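Endo-beta-1,2-glucanase (PDB 6IMV) hydrolyses beta-1,2-glucan chains internally, as a fungal endo-acting glycoside hydrolase that founded a new family. Local coordinates at residues E270-D284 and R467-K480. Residues are numbered along the deposited sequence; the frame is centred on the assembly and turned at random.
Sequences EALWEYKRPQLVSVD and RIEAEYSRVFKNLK. With NAG (2-acetamido-2-deoxy-beta-D-glucopyranose), chain H.
Helices 270-276 and 467-475 run side by side in the same direction, their axes 12.0 Å apart at closest approach and crossing at -24°, and a salt-bridge network of Glu270, Arg277, Arg467 and Glu471 ties this near-parallel helix pair together. Arg467 lays its guanidinium flat over one face of Trp273, the planes 7° apart, with CD directly above the five-membered ring, 3.5 Å from its centroid. Bends at chi2 and chi3, both near +60°, fold the Arg467 chain down onto the indole; Trp273 NE1 is hydrogen-bonded to Gln259. From the edge of this stacked group, Arg467 NH1 reaches Glu270 OE2 at 3.2 Å, meeting the carboxylate from above its plane, while Arg467 NH2 reaches one turn onward along its own helix to Glu471 OE2, 3.0 Å away. Arg277 grips Glu471 side-on in a nearly coplanar pair: NE to OE1 is 2.9 Å and NH2 to OE2 is 2.8 Å, both on syn lone pairs. Glu471 OE2 therefore takes two arginine donors, and its negative charge probably offsets the closeness of the Arg277 and Arg467 guanidiniums. A leucine in place of Arg467 would probably leave Glu270 without its cationic mate and strip Glu471 OE2 of one of its two donors. Just after the 3-10 segment 277-279, Leu280 sets CD1 against the edge of Phe476 and CE1 of Tyr472, while CD2 meets CG2 of Val475. Strand 282-287, paired with strand 290-296, carries the contact onward: Ser282 packs beside the Phe476 ring, and a water joins its OG to Lys477 O. At the far end, the Asp284 carboxylate, whose OD1 is hydrogen-bonded to Thr294, receives Lys480 NZ on the syn lone pair of OD2 at 2.7 Å.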
loop_
_atom_site.group_PDB
_atom_site.type_symbol
_atom_site.label_atom_id
_atom_site.label_comp_id
_atom_site.label_asym_id
_atom_site.label_seq_id
_atom_site.Cartn_x
_atom_site.Cartn_y
_atom_site.Cartn_z
ATOM N N GLU A 270 7.196 5.656 -25.657
ATOM C CA GLU A 270 8.550 6.179 -25.486
ATOM C C GLU A 270 8.492 7.509 -24.722
ATOM O O GLU A 270 9.319 7.760 -23.852
ATOM C CB GLU A 270 9.259 6.338 -26.832
ATOM C CG GLU A 270 10.768 6.231 -26.714
ATOM C CD GLU A 270 11.261 4.798 -26.594
ATOM O OE1 GLU A 270 10.695 3.917 -27.284
ATOM O OE2 GLU A 270 12.208 4.553 -25.817
ATOM N N ALA A 271 7.488 8.340 -25.026
ATOM C CA ALA A 271 7.323 9.645 -24.360
ATOM C C ALA A 271 7.015 9.462 -22.860
ATOM O O ALA A 271 7.477 10.257 -22.053
ATOM C CB ALA A 271 6.259 10.468 -25.057
ATOM N N LEU A 272 6.249 8.422 -22.493
ATOM C CA LEU A 272 5.972 8.124 -21.079
ATOM C C LEU A 272 7.293 8.018 -20.302
ATOM O O LEU A 272 7.459 8.649 -19.273
ATOM C CB LEU A 272 5.187 6.810 -20.951
ATOM C CG LEU A 272 3.712 6.846 -21.348
ATOM C CD1 LEU A 272 3.097 5.458 -21.197
ATOM C CD2 LEU A 272 2.935 7.861 -20.521
ATOM N N TRP A 273 8.224 7.211 -20.820
ATOM C CA TRP A 273 9.459 6.902 -20.105
ATOM C C TRP A 273 10.445 8.071 -20.193
ATOM O O TRP A 273 11.161 8.349 -19.234
ATOM C CB TRP A 273 10.042 5.576 -20.590
ATOM C CG TRP A 273 9.148 4.450 -20.181
ATOM C CD1 TRP A 273 8.267 3.775 -20.971
ATOM C CD2 TRP A 273 9.002 3.905 -18.857
ATOM N NE1 TRP A 273 7.591 2.840 -20.231
ATOM C CE2 TRP A 273 8.021 2.891 -18.935
ATOM C CE3 TRP A 273 9.627 4.145 -17.626
ATOM C CZ2 TRP A 273 7.638 2.138 -17.828
ATOM C CZ3 TRP A 273 9.251 3.396 -16.529
ATOM C CH2 TRP A 273 8.264 2.409 -16.631
ATOM N N GLU A 274 10.416 8.792 -21.314
ATOM C CA GLU A 274 11.270 9.948 -21.500
ATOM C C GLU A 274 10.892 11.035 -20.490
ATOM O O GLU A 274 11.752 11.608 -19.842
ATOM C CB GLU A 274 11.142 10.473 -22.926
ATOM C CG GLU A 274 12.136 11.570 -23.245
ATOM C CD GLU A 274 12.088 12.036 -24.689
ATOM O OE1 GLU A 274 11.577 11.267 -25.541
ATOM O OE2 GLU A 274 12.550 13.166 -24.954
ATOM N N TYR A 275 9.591 11.303 -20.365
ATOM C CA TYR A 275 9.103 12.350 -19.497
ATOM C C TYR A 275 9.352 11.983 -18.026
ATOM O O TYR A 275 9.487 12.860 -17.181
ATOM C CB TYR A 275 7.620 12.622 -19.755
ATOM C CG TYR A 275 7.129 13.851 -19.043
ATOM C CD1 TYR A 275 7.524 15.109 -19.471
ATOM C CD2 TYR A 275 6.324 13.766 -17.923
ATOM C CE1 TYR A 275 7.109 16.257 -18.817
ATOM C CE2 TYR A 275 5.888 14.902 -17.264
ATOM C CZ TYR A 275 6.281 16.150 -17.715
ATOM O OH TYR A 275 5.873 17.276 -17.074
ATOM N N LYS A 276 9.397 10.676 -17.739
ATOM C CA LYS A 276 9.614 10.150 -16.395
ATOM C C LYS A 276 11.093 10.225 -15.995
ATOM O O LYS A 276 11.393 10.293 -14.812
ATOM C CB LYS A 276 9.115 8.703 -16.306
ATOM C CG LYS A 276 7.650 8.554 -15.910
ATOM C CD LYS A 276 7.096 7.156 -16.110
ATOM C CE LYS A 276 7.830 6.105 -15.301
ATOM N NZ LYS A 276 7.828 6.409 -13.854
ATOM N N ARG A 277 11.997 10.214 -16.982
ATOM C CA ARG A 277 13.426 9.887 -16.781
ATOM C C ARG A 277 14.096 10.831 -15.781
ATOM O O ARG A 277 14.875 10.379 -14.946
ATOM C CB ARG A 277 14.171 9.895 -18.122
ATOM C CG ARG A 277 15.370 8.952 -18.182
ATOM C CD ARG A 277 15.747 8.545 -19.602
ATOM N NE ARG A 277 14.798 7.579 -20.154
ATOM C CZ ARG A 277 14.392 7.540 -21.420
ATOM N NH1 ARG A 277 14.719 8.515 -22.249
ATOM N NH2 ARG A 277 13.656 6.527 -21.843
ATOM N N PRO A 278 13.865 12.165 -15.832
ATOM C CA PRO A 278 14.522 13.074 -14.894
ATOM C C PRO A 278 14.150 12.861 -13.414
ATOM O O PRO A 278 14.822 13.401 -12.545
ATOM C CB PRO A 278 14.061 14.472 -15.356
ATOM C CG PRO A 278 13.621 14.275 -16.800
ATOM C CD PRO A 278 13.034 12.878 -16.822
ATOM N N GLN A 279 13.080 12.105 -13.133
ATOM C CA GLN A 279 12.639 11.871 -11.747
ATOM C C GLN A 279 13.258 10.575 -11.193
ATOM O O GLN A 279 13.074 10.271 -10.011
ATOM C CB GLN A 279 11.113 11.847 -11.671
ATOM C CG GLN A 279 10.468 13.226 -11.755
ATOM C CD GLN A 279 10.626 13.894 -13.099
ATOM O OE1 GLN A 279 11.226 14.956 -13.208
ATOM N NE2 GLN A 279 10.107 13.272 -14.142
ATOM N N LEU A 280 13.956 9.814 -12.049
ATOM C CA LEU A 280 14.689 8.606 -11.648
ATOM C C LEU A 280 16.159 8.979 -11.430
ATOM O O LEU A 280 16.879 9.214 -12.392
ATOM C CB LEU A 280 14.535 7.533 -12.732
ATOM C CG LEU A 280 15.118 6.156 -12.401
ATOM C CD1 LEU A 280 14.429 5.560 -11.183
ATOM C CD2 LEU A 280 15.021 5.216 -13.593
ATOM N N VAL A 281 16.578 9.038 -10.161
ATOM C CA VAL A 281 17.826 9.686 -9.774
ATOM C C VAL A 281 18.575 8.807 -8.760
ATOM O O VAL A 281 17.989 8.266 -7.815
ATOM C CB VAL A 281 17.562 11.099 -9.210
ATOM C CG1 VAL A 281 18.838 11.780 -8.715
ATOM C CG2 VAL A 281 16.861 11.990 -10.225
ATOM N N SER A 282 19.889 8.705 -8.957
ATOM C CA SER A 282 20.800 8.023 -8.039
ATOM C C SER A 282 21.341 9.035 -7.029
ATOM O O SER A 282 21.811 10.088 -7.416
ATOM C CB SER A 282 21.923 7.383 -8.798
ATOM O OG SER A 282 22.725 6.589 -7.950
ATOM N N VAL A 283 21.262 8.708 -5.738
ATOM C CA VAL A 283 21.912 9.499 -4.705
ATOM C C VAL A 283 22.499 8.542 -3.669
ATOM O O VAL A 283 22.050 7.398 -3.529
ATOM C CB VAL A 283 20.963 10.511 -4.030
ATOM C CG1 VAL A 283 20.530 11.595 -4.992
ATOM C CG2 VAL A 283 19.748 9.840 -3.394
ATOM N N ASP A 284 23.489 9.043 -2.928
ATOM C CA ASP A 284 24.147 8.265 -1.908
ATOM C C ASP A 284 23.686 8.759 -0.532
ATOM O O ASP A 284 23.817 9.953 -0.203
ATOM C CB ASP A 284 25.667 8.338 -2.065
ATOM C CG ASP A 284 26.229 7.537 -3.225
ATOM O OD1 ASP A 284 25.470 6.757 -3.875
ATOM O OD2 ASP A 284 27.432 7.701 -3.475
ATOM N N ARG A 467 12.041 -2.971 -20.654
ATOM C CA ARG A 467 11.880 -1.551 -20.423
ATOM C C ARG A 467 12.451 -1.169 -19.051
ATOM O O ARG A 467 13.191 -0.205 -18.932
ATOM C CB ARG A 467 10.397 -1.174 -20.521
ATOM C CG ARG A 467 10.068 0.245 -20.077
ATOM C CD ARG A 467 10.852 1.324 -20.807
ATOM N NE ARG A 467 10.530 1.382 -22.223
ATOM C CZ ARG A 467 10.973 2.311 -23.056
ATOM N NH1 ARG A 467 10.521 2.353 -24.300
ATOM N NH2 ARG A 467 11.848 3.209 -22.641
ATOM N N ILE A 468 12.061 -1.892 -18.001
ATOM C CA ILE A 468 12.327 -1.401 -16.644
ATOM C C ILE A 468 13.802 -1.680 -16.298
ATOM O O ILE A 468 14.436 -0.874 -15.639
ATOM C CB ILE A 468 11.307 -1.958 -15.627
ATOM C CG1 ILE A 468 11.172 -1.048 -14.401
ATOM C CG2 ILE A 468 11.641 -3.387 -15.223
ATOM C CD1 ILE A 468 10.883 0.412 -14.713
ATOM N N GLU A 469 14.373 -2.769 -16.837
ATOM C CA GLU A 469 15.804 -3.034 -16.661
ATOM C C GLU A 469 16.616 -1.959 -17.388
ATOM O O GLU A 469 17.590 -1.456 -16.833
ATOM C CB GLU A 469 16.192 -4.431 -17.137
ATOM C CG GLU A 469 17.623 -4.796 -16.791
ATOM C CD GLU A 469 17.932 -6.278 -16.891
ATOM O OE1 GLU A 469 17.554 -6.887 -17.915
ATOM O OE2 GLU A 469 18.546 -6.826 -15.938
ATOM N N ALA A 470 16.174 -1.565 -18.591
ATOM C CA ALA A 470 16.832 -0.507 -19.344
ATOM C C ALA A 470 16.856 0.789 -18.529
ATOM O O ALA A 470 17.913 1.418 -18.400
ATOM C CB ALA A 470 16.169 -0.306 -20.692
ATOM N N GLU A 471 15.692 1.187 -17.986
ATOM C CA GLU A 471 15.576 2.477 -17.332
ATOM C C GLU A 471 16.472 2.488 -16.086
ATOM O O GLU A 471 17.217 3.449 -15.868
ATOM C CB GLU A 471 14.116 2.811 -17.005
ATOM C CG GLU A 471 13.248 3.064 -18.223
ATOM C CD GLU A 471 13.656 4.235 -19.110
ATOM O OE1 GLU A 471 14.224 5.228 -18.587
ATOM O OE2 GLU A 471 13.425 4.151 -20.328
ATOM N N TYR A 472 16.404 1.420 -15.282
ATOM C CA TYR A 472 17.128 1.362 -14.010
ATOM C C TYR A 472 18.636 1.187 -14.263
ATOM O O TYR A 472 19.430 1.850 -13.605
ATOM C CB TYR A 472 16.538 0.294 -13.082
ATOM C CG TYR A 472 15.428 0.817 -12.202
ATOM C CD1 TYR A 472 15.710 1.399 -10.979
ATOM C CD2 TYR A 472 14.102 0.762 -12.599
ATOM C CE1 TYR A 472 14.711 1.925 -10.180
ATOM C CE2 TYR A 472 13.087 1.265 -11.796
ATOM C CZ TYR A 472 13.393 1.849 -10.580
ATOM O OH TYR A 472 12.405 2.351 -9.780
ATOM N N SER A 473 19.026 0.351 -15.241
ATOM C CA SER A 473 20.450 0.084 -15.473
ATOM C C SER A 473 21.149 1.323 -16.052
ATOM O O SER A 473 22.358 1.465 -15.897
ATOM C CB SER A 473 20.680 -1.152 -16.318
ATOM O OG SER A 473 20.186 -0.988 -17.633
ATOM N N ARG A 474 20.391 2.237 -16.671
ATOM C CA ARG A 474 20.962 3.467 -17.231
ATOM C C ARG A 474 21.320 4.475 -16.129
ATOM O O ARG A 474 22.239 5.275 -16.306
ATOM C CB ARG A 474 19.992 4.106 -18.235
ATOM C CG ARG A 474 19.996 3.418 -19.592
ATOM C CD ARG A 474 18.898 3.864 -20.532
ATOM N NE ARG A 474 19.144 5.213 -21.007
ATOM C CZ ARG A 474 18.318 5.886 -21.805
ATOM N NH1 ARG A 474 17.249 5.290 -22.311
ATOM N NH2 ARG A 474 18.557 7.155 -22.075
ATOM N N VAL A 475 20.593 4.438 -15.006
ATOM C CA VAL A 475 20.740 5.431 -13.932
ATOM C C VAL A 475 21.635 4.892 -12.802
ATOM O O VAL A 475 22.424 5.666 -12.229
ATOM C CB VAL A 475 19.361 5.856 -13.396
ATOM C CG1 VAL A 475 19.466 6.663 -12.104
ATOM C CG2 VAL A 475 18.577 6.621 -14.456
ATOM N N PHE A 476 21.509 3.591 -12.487
ATOM C CA PHE A 476 22.148 2.993 -11.315
ATOM C C PHE A 476 23.367 2.155 -11.726
ATOM O O PHE A 476 23.259 0.970 -12.039
ATOM C CB PHE A 476 21.111 2.204 -10.514
ATOM C CG PHE A 476 20.026 3.085 -9.953
ATOM C CD1 PHE A 476 20.244 3.836 -8.810
ATOM C CD2 PHE A 476 18.806 3.208 -10.605
ATOM C CE1 PHE A 476 19.256 4.670 -8.310
ATOM C CE2 PHE A 476 17.817 4.046 -10.112
ATOM C CZ PHE A 476 18.043 4.777 -8.962
ATOM N N LYS A 477 24.532 2.809 -11.704
ATOM C CA LYS A 477 25.840 2.217 -12.006
ATOM C C LYS A 477 26.748 2.350 -10.776
ATOM O O LYS A 477 26.597 3.269 -9.967
ATOM C CB LYS A 477 26.444 2.941 -13.210
ATOM C CG LYS A 477 25.515 3.030 -14.410
ATOM C CD LYS A 477 25.954 3.996 -15.475
ATOM C CE LYS A 477 25.446 5.402 -15.251
ATOM N NZ LYS A 477 25.734 6.260 -16.421
ATOM N N ASN A 478 27.696 1.426 -10.630
ATOM C CA ASN A 478 28.729 1.510 -9.588
ATOM C C ASN A 478 28.074 1.770 -8.222
ATOM O O ASN A 478 28.454 2.718 -7.522
ATOM C CB ASN A 478 29.754 2.599 -9.918
ATOM C CG ASN A 478 30.184 2.578 -11.371
ATOM O OD1 ASN A 478 30.826 1.631 -11.815
ATOM N ND2 ASN A 478 29.832 3.611 -12.122
ATOM N N LEU A 479 27.094 0.933 -7.856
ATOM C CA LEU A 479 26.421 1.015 -6.550
ATOM C C LEU A 479 27.484 1.022 -5.454
ATOM O O LEU A 479 28.447 0.282 -5.541
ATOM C CB LEU A 479 25.495 -0.188 -6.342
ATOM C CG LEU A 479 24.300 -0.303 -7.282
ATOM C CD1 LEU A 479 23.336 -1.361 -6.781
ATOM C CD2 LEU A 479 23.589 1.025 -7.449
ATOM N N LYS A 480 27.279 1.850 -4.432
ATOM C CA LYS A 480 28.046 1.785 -3.199
ATOM C C LYS A 480 27.148 1.243 -2.086
ATOM O O LYS A 480 25.911 1.377 -2.143
ATOM C CB LYS A 480 28.595 3.165 -2.812
ATOM C CG LYS A 480 29.483 3.806 -3.867
ATOM C CD LYS A 480 29.923 5.209 -3.544
ATOM C CE LYS A 480 30.243 6.022 -4.786
ATOM N NZ LYS A 480 29.014 6.628 -5.367
HETATM C C1 NAG H . 12.675 17.516 -7.201
HETATM C C2 NAG H . 14.007 18.212 -7.476
HETATM C C3 NAG H . 13.791 19.204 -8.610
HETATM C C4 NAG H . 13.336 18.434 -9.845
HETATM C C5 NAG H . 11.960 17.832 -9.529
HETATM C C6 NAG H . 11.358 17.046 -10.689
HETATM C C7 NAG H . 15.495 18.478 -5.532
HETATM C C8 NAG H . 15.812 19.311 -4.338
HETATM N N2 NAG H . 14.501 18.909 -6.302
HETATM O O3 NAG H . 15.014 19.871 -8.870
HETATM O O4 NAG H . 13.356 19.278 -11.004
HETATM O O5 NAG H . 12.129 16.949 -8.410
HETATM O O6 NAG H . 12.339 16.149 -11.234
HETATM O O7 NAG H . 16.107 17.456 -5.758
HETATM O O HOH W 1 12.231 6.810 -17.096
HETATM O O HOH W 2 24.308 5.004 -9.342
#